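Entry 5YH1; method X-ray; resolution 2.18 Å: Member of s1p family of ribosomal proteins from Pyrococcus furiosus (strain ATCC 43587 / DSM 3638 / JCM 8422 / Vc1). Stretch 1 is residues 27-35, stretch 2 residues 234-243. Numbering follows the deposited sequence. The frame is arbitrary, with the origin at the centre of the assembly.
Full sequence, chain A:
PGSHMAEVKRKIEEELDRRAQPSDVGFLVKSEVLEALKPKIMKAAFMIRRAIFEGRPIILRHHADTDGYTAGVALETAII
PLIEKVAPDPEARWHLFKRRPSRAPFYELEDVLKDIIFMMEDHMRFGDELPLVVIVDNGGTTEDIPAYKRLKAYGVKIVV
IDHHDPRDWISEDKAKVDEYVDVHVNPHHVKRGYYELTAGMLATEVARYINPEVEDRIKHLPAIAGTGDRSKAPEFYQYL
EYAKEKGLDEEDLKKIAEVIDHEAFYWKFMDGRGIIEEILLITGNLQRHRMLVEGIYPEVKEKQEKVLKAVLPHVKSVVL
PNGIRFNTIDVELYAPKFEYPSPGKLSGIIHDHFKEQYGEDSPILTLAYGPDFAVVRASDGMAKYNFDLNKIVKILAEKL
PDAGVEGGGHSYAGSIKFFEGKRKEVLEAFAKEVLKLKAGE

Stretch 1, residues 27-35: FLVKSEVLE
Stretch 2 (234-243) PEFYQYLEYA

The contact sets an extended loop that runs into a helix start, residues 27-35, against one flank of a helix, residues 234-243, with touching residues at least 202 positions apart in the chain. Together they bury 476 Å². The helix offers Glu235, Gln238, Tyr239 and Tyr242, the i, i+3, i+4, i+7 pattern that puts four side chains on one flank. Sequence order is reversed across the contact: Leu28 lies by Tyr242, Ser31 by Glu235. The register is fixed by Val29 and Gln238, whose CA atoms are 6.1 Å apart.

Phe27 (phi/psi -136/165, chi1 m) enters the loop without touching the helix, its ring leading away. At Leu28 the backbone turns to -79/-17, and CA-to-CB points toward the helix with the side chain in mt. Its carbonyl is the first anchor: Tyr242 OH donates to Leu28 O at 2.4 Å, a very short bond that meets the tyrosine ring near its plane. Tyr242, chi1 m and chi2 -79°, thus uses its length to reach a loop carbonyl, while Leu28 CB packs 3.8 Å from Tyr242 CE2 and 3.9 Å from Tyr239 CE1.

Val29 is the buried apolar centre. At -140/166, with chi1 -59°, it places CG1 over one face of the Tyr239 ring, 3.6 Å from the centroid and 14° off the normal, a CH-pi contact. Tyr239 (chi1 -81°, chi2 -58°) starts sideways, but its end comes nearer; its hydroxyl is hydrogen-bonded elsewhere in the structure, and Val29 CG1 covers one face of the ring. A compact branched residue suits this site, since Val29 CG2 also lies 4.1 Å from Glu235 CG and Val29 CB 3.5 Å from Gln238 OE1.

Lys30, at -85/133, contributes mainly its backbone. Lys30 N donates to Gln238 OE1 at 2.8 Å (166°), and Gln238 NE2 donates to Lys30 O at 3.0 Å (153°). One primary amide therefore reads both the NH and the CO of a single extended residue, a pairing that suits glutamine because it carries donor and acceptor side by side. Gln238 reaches it with chi1 m, chi2 t and chi3 70°. The lysine chain itself begins sideways, and its end leads away from the helix.

Ser31 (-169/118, chi1 t) does two jobs with one hydroxyl. As N-cap of the helix that begins at Glu32, Ser31 OG accepts from Leu34 N at 3.1 Å (174°); it also donates to Glu235 OE1 at 2.6 Å. Glu235, chi1 m with chi2 at 91° and chi3 at 164°, starts sideways and brings its carboxylate to the cap. Although the residue is buried, both oxygens are satisfied, OE2 by a partner elsewhere in the structure.

Beyond the cap the stretch is helical, with Glu35 N bonded to Ser31 O at 3.1 Å. Exposed Glu32 and Glu35 do not touch stretch 2. Buried Val33 (chi1 t) and Leu34 (mt) close the contact: Val33 CB is 4.1 Å from Glu235 OE1, and Leu34 CD1 is 3.7 Å from Tyr239 OH.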

# COMPACT_ATOMS: atom_id res chain seq x y z
N PHE A 27 17.64 -0.90 -39.10
CA PHE A 27 16.32 -0.95 -38.49
C PHE A 27 15.45 -2.04 -39.12
O PHE A 27 15.76 -2.54 -40.19
CB PHE A 27 15.64 0.40 -38.62
CG PHE A 27 16.40 1.52 -37.99
CD1 PHE A 27 16.58 1.55 -36.62
CD2 PHE A 27 16.93 2.54 -38.76
CE1 PHE A 27 17.27 2.59 -36.02
CE2 PHE A 27 17.63 3.57 -38.18
CZ PHE A 27 17.80 3.60 -36.80
N LEU A 28 14.36 -2.39 -38.44
CA LEU A 28 13.45 -3.44 -38.91
C LEU A 28 12.51 -2.98 -40.01
O LEU A 28 11.92 -3.79 -40.70
CB LEU A 28 12.62 -3.98 -37.75
CG LEU A 28 13.38 -4.77 -36.70
CD1 LEU A 28 12.51 -4.96 -35.45
CD2 LEU A 28 13.81 -6.12 -37.26
N VAL A 29 12.39 -1.66 -40.16
CA VAL A 29 11.47 -1.03 -41.09
C VAL A 29 12.17 0.17 -41.73
O VAL A 29 13.20 0.61 -41.22
CB VAL A 29 10.22 -0.50 -40.35
CG1 VAL A 29 9.51 -1.64 -39.63
CG2 VAL A 29 10.60 0.59 -39.36
N LYS A 30 11.59 0.70 -42.81
CA LYS A 30 12.06 1.94 -43.43
C LYS A 30 11.43 3.12 -42.71
O LYS A 30 10.22 3.14 -42.49
CB LYS A 30 11.69 2.03 -44.92
CG LYS A 30 11.92 0.76 -45.73
CD LYS A 30 12.53 1.06 -47.10
CE LYS A 30 12.18 0.00 -48.15
NZ LYS A 30 10.91 0.31 -48.85
N SER A 31 12.25 4.12 -42.38
CA SER A 31 11.79 5.26 -41.60
C SER A 31 12.84 6.37 -41.58
O SER A 31 13.94 6.16 -41.08
CB SER A 31 11.52 4.83 -40.14
OG SER A 31 11.21 5.95 -39.32
N GLU A 32 12.50 7.53 -42.12
CA GLU A 32 13.39 8.68 -42.06
C GLU A 32 13.54 9.18 -40.62
O GLU A 32 14.59 9.71 -40.25
CB GLU A 32 12.88 9.80 -42.98
CG GLU A 32 13.11 9.50 -44.46
CD GLU A 32 14.58 9.49 -44.82
OE1 GLU A 32 15.21 10.57 -44.82
OE2 GLU A 32 15.12 8.39 -45.09
N VAL A 33 12.49 9.02 -39.83
CA VAL A 33 12.53 9.40 -38.42
C VAL A 33 13.58 8.57 -37.67
O VAL A 33 14.45 9.12 -37.01
CB VAL A 33 11.15 9.31 -37.76
CG1 VAL A 33 11.23 9.58 -36.26
CG2 VAL A 33 10.21 10.32 -38.42
N LEU A 34 13.53 7.25 -37.81
CA LEU A 34 14.53 6.40 -37.17
C LEU A 34 15.94 6.73 -37.65
O LEU A 34 16.86 6.81 -36.83
CB LEU A 34 14.24 4.93 -37.40
CG LEU A 34 13.07 4.38 -36.59
CD1 LEU A 34 12.73 2.97 -37.04
CD2 LEU A 34 13.37 4.39 -35.09
N GLU A 35 16.10 6.94 -38.96
CA GLU A 35 17.41 7.30 -39.52
C GLU A 35 17.94 8.56 -38.86
O GLU A 35 19.09 8.61 -38.49
CB GLU A 35 17.36 7.50 -41.05
CG GLU A 35 17.17 6.22 -41.84
CD GLU A 35 18.27 5.19 -41.61
OE1 GLU A 35 19.41 5.56 -41.26
OE2 GLU A 35 17.99 3.98 -41.80
N PRO A 234 3.21 4.92 -40.69
CA PRO A 234 3.73 4.05 -41.75
C PRO A 234 4.70 2.98 -41.23
O PRO A 234 4.71 1.87 -41.74
CB PRO A 234 4.44 5.02 -42.69
CG PRO A 234 3.67 6.28 -42.54
CD PRO A 234 3.27 6.34 -41.09
N GLU A 235 5.50 3.33 -40.22
CA GLU A 235 6.37 2.36 -39.57
C GLU A 235 5.58 1.20 -38.96
O GLU A 235 6.03 0.06 -39.00
CB GLU A 235 7.21 3.02 -38.46
CG GLU A 235 8.27 4.00 -38.96
CD GLU A 235 7.80 5.43 -39.06
OE1 GLU A 235 8.67 6.31 -39.16
OE2 GLU A 235 6.59 5.70 -39.04
N PHE A 236 4.40 1.50 -38.41
CA PHE A 236 3.59 0.50 -37.70
C PHE A 236 3.13 -0.56 -38.69
O PHE A 236 3.22 -1.77 -38.43
CB PHE A 236 2.40 1.18 -36.99
CG PHE A 236 1.37 0.22 -36.45
CD1 PHE A 236 1.70 -0.71 -35.46
CD2 PHE A 236 0.05 0.28 -36.88
CE1 PHE A 236 0.74 -1.57 -34.95
CE2 PHE A 236 -0.92 -0.58 -36.37
CZ PHE A 236 -0.57 -1.51 -35.40
N TYR A 237 2.68 -0.11 -39.86
CA TYR A 237 2.12 -1.02 -40.85
C TYR A 237 3.20 -1.94 -41.40
O TYR A 237 2.90 -3.07 -41.77
CB TYR A 237 1.36 -0.24 -41.93
CG TYR A 237 0.18 0.50 -41.31
CD1 TYR A 237 -0.90 -0.20 -40.78
CD2 TYR A 237 0.17 1.88 -41.21
CE1 TYR A 237 -1.98 0.46 -40.19
CE2 TYR A 237 -0.90 2.55 -40.62
CZ TYR A 237 -1.97 1.83 -40.12
OH TYR A 237 -3.03 2.49 -39.53
N GLN A 238 4.46 -1.50 -41.39
CA GLN A 238 5.58 -2.41 -41.67
C GLN A 238 5.84 -3.36 -40.49
O GLN A 238 6.05 -4.56 -40.69
CB GLN A 238 6.86 -1.63 -41.97
CG GLN A 238 6.79 -0.74 -43.21
CD GLN A 238 8.05 0.10 -43.37
OE1 GLN A 238 9.13 -0.42 -43.67
NE2 GLN A 238 7.92 1.40 -43.16
N TYR A 239 5.85 -2.82 -39.27
CA TYR A 239 6.12 -3.64 -38.08
C TYR A 239 5.13 -4.81 -37.97
O TYR A 239 5.49 -5.90 -37.55
CB TYR A 239 6.09 -2.79 -36.79
CG TYR A 239 7.35 -2.00 -36.49
CD1 TYR A 239 8.58 -2.63 -36.35
CD2 TYR A 239 7.30 -0.62 -36.31
CE1 TYR A 239 9.72 -1.92 -36.05
CE2 TYR A 239 8.45 0.11 -36.02
CZ TYR A 239 9.66 -0.55 -35.88
OH TYR A 239 10.81 0.16 -35.60
N LEU A 240 3.88 -4.57 -38.36
CA LEU A 240 2.85 -5.62 -38.34
C LEU A 240 3.22 -6.91 -39.09
O LEU A 240 2.77 -8.00 -38.72
CB LEU A 240 1.55 -5.09 -38.94
CG LEU A 240 0.71 -4.15 -38.07
CD1 LEU A 240 -0.47 -3.64 -38.89
CD2 LEU A 240 0.22 -4.85 -36.80
N GLU A 241 4.01 -6.78 -40.14
CA GLU A 241 4.42 -7.94 -40.93
C GLU A 241 5.23 -8.95 -40.11
O GLU A 241 5.12 -10.16 -40.33
CB GLU A 241 5.19 -7.49 -42.18
CG GLU A 241 4.29 -6.84 -43.22
CD GLU A 241 3.45 -7.88 -43.95
OE1 GLU A 241 4.03 -8.62 -44.78
OE2 GLU A 241 2.24 -7.98 -43.67
N TYR A 242 6.03 -8.47 -39.15
CA TYR A 242 6.80 -9.38 -38.29
C TYR A 242 5.90 -10.18 -37.34
O TYR A 242 6.23 -11.31 -36.97
CB TYR A 242 7.83 -8.62 -37.47
CG TYR A 242 8.92 -7.98 -38.30
CD1 TYR A 242 9.98 -8.74 -38.79
CD2 TYR A 242 8.88 -6.63 -38.60
CE1 TYR A 242 10.98 -8.15 -39.55
CE2 TYR A 242 9.87 -6.04 -39.36
CZ TYR A 242 10.91 -6.81 -39.83
OH TYR A 242 11.89 -6.20 -40.58
N ALA A 243 4.78 -9.59 -36.94
CA ALA A 243 3.81 -10.28 -36.10
C ALA A 243 3.10 -11.34 -36.94
O ALA A 243 2.90 -12.46 -36.49
CB ALA A 243 2.80 -9.30 -35.51